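PDB 4YIV: apical membrane antigen AMA1 from Toxoplasma gondii ME49, which takes part in host-cell invasion as a microneme protein of the moving junction, the ringlike structure between the parasite's apical tip and the host plasma membrane. Local coordinates for residues G63-P75 with S185-C197. Residues are numbered along the deposited sequence; the frame is centred on the assembly and turned at random.
Sequences GKHIELQQPDRPP and SVKGEPPDLTWYC. With CD (cadmium ion), chain C.
The aromatic ring of Tyr196 packs against Gln70 and Leu68 in the buried half of this contact, where, in the PAN-related part of the AMA1 fragment, the chain leaving strand 65-68 meets the loop leading into its antiparallel partner, strand 198-201. Gln70 runs alongside the tyrosine, its CG lying over one ring face in a CH-pi contact, 4.0 Å from the centroid; Trp195 CE3 is offset toward the rim of the opposite face. With chi1 at 50°, Tyr196 CG sits between its own backbone N and carbonyl carbon, which turns the ring toward Gln70. The Gln70 amide stands steeply to the ring, planes 74° apart, and its NE2 is bonded to the carbonyls of Leu97 and Gly99, which should hold the amide in place beside the ring. Leu68 comes in obliquely, both methyls reaching Tyr196 CE1, CD2 at 3.9 Å.

Beside this core the backbones join: Gln69 N gives a weak bond to Cys197 O, continuing the strand pairing, and Lys187 N donates to Gln69 O at 3.0 Å. A water donates to Gln69 O (2.8 Å) and Ser185 OG while accepting from Gly188 N, bridging the type I' turn 186-189 and Ser185 to the backbone of Gln69. Pro71 CG packs 3.8 Å from Gly188 N.

The outer side is open to solvent. Lys187, bent at chi2 and chi4, folds back so that NZ forms a salt bridge with Asp72 OD1 at 3.2 Å, 33° out of the carboxylate plane, and makes a weak bond to Gln70 O. A Cys197-Cys184 disulfide closes the loop covalently at its base, while apolar contacts and backbone bonds hold its buried side, and a solvent-exposed ion pair, probably weakened by water, adds to the outside.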
# COMPACT_ATOMS: atom_id res chain seq x y z
N GLY A 63 1.04 -6.08 -1.93
CA GLY A 63 2.29 -6.64 -2.43
C GLY A 63 3.47 -6.23 -1.55
O GLY A 63 4.59 -6.71 -1.73
N LYS A 64 3.22 -5.37 -0.56
CA LYS A 64 4.31 -4.96 0.35
C LYS A 64 4.69 -6.08 1.27
O LYS A 64 3.86 -6.69 1.91
CB LYS A 64 3.95 -3.71 1.18
CG LYS A 64 4.91 -3.44 2.35
CD LYS A 64 4.51 -2.17 3.10
CE LYS A 64 5.36 -1.95 4.38
NZ LYS A 64 5.15 -0.59 4.95
N HIS A 65 6.00 -6.33 1.37
CA HIS A 65 6.54 -7.28 2.31
C HIS A 65 7.87 -6.71 2.82
O HIS A 65 8.42 -5.79 2.22
CB HIS A 65 6.74 -8.67 1.68
CG HIS A 65 7.52 -8.68 0.40
ND1 HIS A 65 7.02 -8.20 -0.79
CD2 HIS A 65 8.75 -9.18 0.11
CE1 HIS A 65 7.92 -8.35 -1.75
NE2 HIS A 65 8.98 -8.94 -1.23
N ILE A 66 8.35 -7.26 3.91
CA ILE A 66 9.60 -6.81 4.51
C ILE A 66 10.68 -7.86 4.18
O ILE A 66 10.57 -9.00 4.57
CB ILE A 66 9.48 -6.64 6.02
CG1 ILE A 66 8.24 -5.76 6.38
CG2 ILE A 66 10.76 -5.99 6.57
CD1 ILE A 66 8.31 -4.35 5.72
N GLU A 67 11.71 -7.44 3.46
CA GLU A 67 12.79 -8.32 3.07
C GLU A 67 13.87 -8.30 4.14
O GLU A 67 14.34 -7.22 4.50
CB GLU A 67 13.35 -7.83 1.73
CG GLU A 67 14.60 -8.57 1.21
CD GLU A 67 15.13 -7.91 -0.07
OE1 GLU A 67 14.87 -8.41 -1.18
OE2 GLU A 67 15.79 -6.86 0.04
N LEU A 68 14.31 -9.48 4.61
CA LEU A 68 15.27 -9.55 5.71
C LEU A 68 16.68 -9.80 5.20
O LEU A 68 16.86 -10.25 4.07
CB LEU A 68 14.88 -10.65 6.70
CG LEU A 68 13.43 -10.72 7.16
CD1 LEU A 68 13.33 -11.68 8.32
CD2 LEU A 68 12.91 -9.36 7.55
N GLN A 69 17.68 -9.52 6.02
CA GLN A 69 19.09 -9.75 5.63
C GLN A 69 19.81 -10.62 6.68
O GLN A 69 20.88 -10.26 7.19
CB GLN A 69 19.81 -8.41 5.44
CG GLN A 69 19.31 -7.55 4.23
CD GLN A 69 19.57 -8.18 2.87
OE1 GLN A 69 20.53 -8.94 2.68
NE2 GLN A 69 18.72 -7.85 1.90
N GLN A 70 19.18 -11.73 7.05
CA GLN A 70 19.78 -12.69 7.96
C GLN A 70 20.84 -13.48 7.19
O GLN A 70 20.80 -13.51 5.96
CB GLN A 70 18.72 -13.66 8.51
CG GLN A 70 17.71 -12.99 9.50
CD GLN A 70 16.50 -13.86 9.75
OE1 GLN A 70 16.10 -14.63 8.89
NE2 GLN A 70 15.93 -13.76 10.95
N PRO A 71 21.75 -14.15 7.91
CA PRO A 71 22.69 -15.07 7.28
C PRO A 71 21.96 -16.10 6.44
O PRO A 71 20.89 -16.56 6.85
CB PRO A 71 23.38 -15.76 8.47
CG PRO A 71 23.27 -14.77 9.58
CD PRO A 71 21.94 -14.08 9.37
N ASP A 72 22.54 -16.48 5.30
CA ASP A 72 21.90 -17.46 4.41
C ASP A 72 22.28 -18.87 4.78
O ASP A 72 23.04 -19.54 4.07
CB ASP A 72 22.28 -17.22 2.95
CG ASP A 72 21.72 -15.92 2.41
OD1 ASP A 72 20.58 -15.56 2.79
OD2 ASP A 72 22.42 -15.27 1.60
N ARG A 73 21.73 -19.33 5.90
CA ARG A 73 22.05 -20.64 6.42
C ARG A 73 21.15 -20.94 7.61
O ARG A 73 20.62 -20.01 8.23
CB ARG A 73 23.51 -20.69 6.85
CG ARG A 73 23.82 -19.62 7.87
CD ARG A 73 25.15 -19.83 8.51
NE ARG A 73 25.46 -18.81 9.51
CZ ARG A 73 25.02 -18.82 10.77
NH1 ARG A 73 24.21 -19.79 11.21
NH2 ARG A 73 25.39 -17.84 11.58
N PRO A 74 20.97 -22.23 7.96
CA PRO A 74 20.21 -22.55 9.17
C PRO A 74 20.81 -21.85 10.37
O PRO A 74 22.03 -21.69 10.41
CB PRO A 74 20.36 -24.07 9.29
CG PRO A 74 20.60 -24.53 7.87
CD PRO A 74 21.37 -23.43 7.20
N PRO A 75 19.98 -21.42 11.34
CA PRO A 75 18.53 -21.62 11.41
C PRO A 75 17.72 -20.50 10.73
O PRO A 75 16.54 -20.38 11.00
CB PRO A 75 18.27 -21.62 12.91
CG PRO A 75 19.27 -20.66 13.45
CD PRO A 75 20.50 -20.80 12.57
N SER A 185 22.89 -5.77 11.10
CA SER A 185 23.81 -6.59 10.31
C SER A 185 23.23 -7.10 9.01
O SER A 185 22.03 -7.38 8.89
CB SER A 185 24.30 -7.80 11.11
OG SER A 185 23.23 -8.62 11.55
N VAL A 186 24.11 -7.21 8.02
CA VAL A 186 23.77 -7.84 6.75
C VAL A 186 24.50 -9.14 6.58
O VAL A 186 25.73 -9.14 6.59
CB VAL A 186 24.11 -6.93 5.56
CG1 VAL A 186 23.88 -7.66 4.23
CG2 VAL A 186 23.29 -5.69 5.64
N LYS A 187 23.73 -10.21 6.40
CA LYS A 187 24.20 -11.61 6.40
C LYS A 187 25.21 -11.90 7.51
O LYS A 187 26.25 -12.53 7.29
CB LYS A 187 24.79 -11.97 5.03
CG LYS A 187 23.87 -11.55 3.92
CD LYS A 187 23.65 -12.63 2.88
CE LYS A 187 22.44 -12.28 1.98
NZ LYS A 187 21.10 -12.45 2.71
N GLY A 188 24.91 -11.41 8.71
CA GLY A 188 25.68 -11.72 9.89
C GLY A 188 26.83 -10.78 10.23
O GLY A 188 27.47 -10.97 11.25
N GLU A 189 27.08 -9.79 9.38
CA GLU A 189 28.14 -8.80 9.61
C GLU A 189 27.59 -7.38 9.82
O GLU A 189 26.87 -6.88 8.95
CB GLU A 189 29.09 -8.80 8.42
CG GLU A 189 29.57 -10.18 8.00
CD GLU A 189 31.08 -10.31 8.13
OE1 GLU A 189 31.65 -9.82 9.13
OE2 GLU A 189 31.70 -10.88 7.20
N PRO A 190 27.94 -6.71 10.93
CA PRO A 190 28.75 -7.09 12.11
C PRO A 190 28.09 -8.16 13.01
O PRO A 190 26.86 -8.14 13.17
CB PRO A 190 28.89 -5.77 12.87
CG PRO A 190 28.58 -4.68 11.88
CD PRO A 190 27.55 -5.28 10.98
N PRO A 191 28.88 -9.09 13.57
CA PRO A 191 28.35 -10.21 14.35
C PRO A 191 27.93 -9.80 15.75
O PRO A 191 27.23 -10.54 16.43
CB PRO A 191 29.52 -11.20 14.41
CG PRO A 191 30.75 -10.29 14.30
CD PRO A 191 30.34 -9.23 13.34
N ASP A 192 28.35 -8.63 16.19
CA ASP A 192 27.97 -8.15 17.51
C ASP A 192 26.54 -7.66 17.65
O ASP A 192 26.07 -7.43 18.74
CB ASP A 192 28.81 -6.94 17.85
CG ASP A 192 30.24 -7.26 18.09
OD1 ASP A 192 30.65 -8.40 17.83
OD2 ASP A 192 30.94 -6.35 18.54
N LEU A 193 25.88 -7.42 16.54
CA LEU A 193 24.57 -6.77 16.58
C LEU A 193 23.40 -7.75 16.68
O LEU A 193 23.38 -8.80 16.03
CB LEU A 193 24.38 -5.90 15.34
CG LEU A 193 25.36 -4.73 15.21
CD1 LEU A 193 25.11 -3.98 13.91
CD2 LEU A 193 25.23 -3.78 16.39
N THR A 194 22.42 -7.35 17.48
CA THR A 194 21.25 -8.17 17.72
C THR A 194 20.34 -8.24 16.48
O THR A 194 19.83 -9.31 16.13
CB THR A 194 20.44 -7.63 18.94
OG1 THR A 194 21.28 -7.66 20.10
CG2 THR A 194 19.22 -8.50 19.20
N TRP A 195 20.15 -7.11 15.82
CA TRP A 195 19.25 -7.04 14.68
C TRP A 195 19.96 -7.20 13.34
O TRP A 195 21.03 -6.63 13.09
CB TRP A 195 18.49 -5.71 14.67
CG TRP A 195 17.36 -5.71 15.66
CD1 TRP A 195 17.35 -5.16 16.92
CD2 TRP A 195 16.09 -6.31 15.46
NE1 TRP A 195 16.13 -5.39 17.51
CE2 TRP A 195 15.34 -6.10 16.64
CE3 TRP A 195 15.50 -7.02 14.40
CZ2 TRP A 195 14.04 -6.57 16.79
CZ3 TRP A 195 14.20 -7.50 14.56
CH2 TRP A 195 13.49 -7.26 15.74
N TYR A 196 19.31 -7.97 12.49
CA TYR A 196 19.54 -7.99 11.05
C TYR A 196 18.87 -6.76 10.44
O TYR A 196 17.92 -6.20 10.99
CB TYR A 196 19.00 -9.28 10.43
CG TYR A 196 17.57 -9.56 10.87
CD1 TYR A 196 16.49 -8.93 10.25
CD2 TYR A 196 17.30 -10.41 11.94
CE1 TYR A 196 15.18 -9.16 10.68
CE2 TYR A 196 16.00 -10.67 12.38
CZ TYR A 196 14.93 -10.03 11.75
OH TYR A 196 13.64 -10.28 12.22
N CYS A 197 19.38 -6.36 9.28
CA CYS A 197 18.83 -5.26 8.53
C CYS A 197 17.62 -5.78 7.76
O CYS A 197 17.50 -6.98 7.49
CB CYS A 197 19.87 -4.69 7.57
SG CYS A 197 21.28 -3.83 8.43
CD CD C . 33.16 -7.50 18.34
O HOH W 1 22.44 -10.45 9.52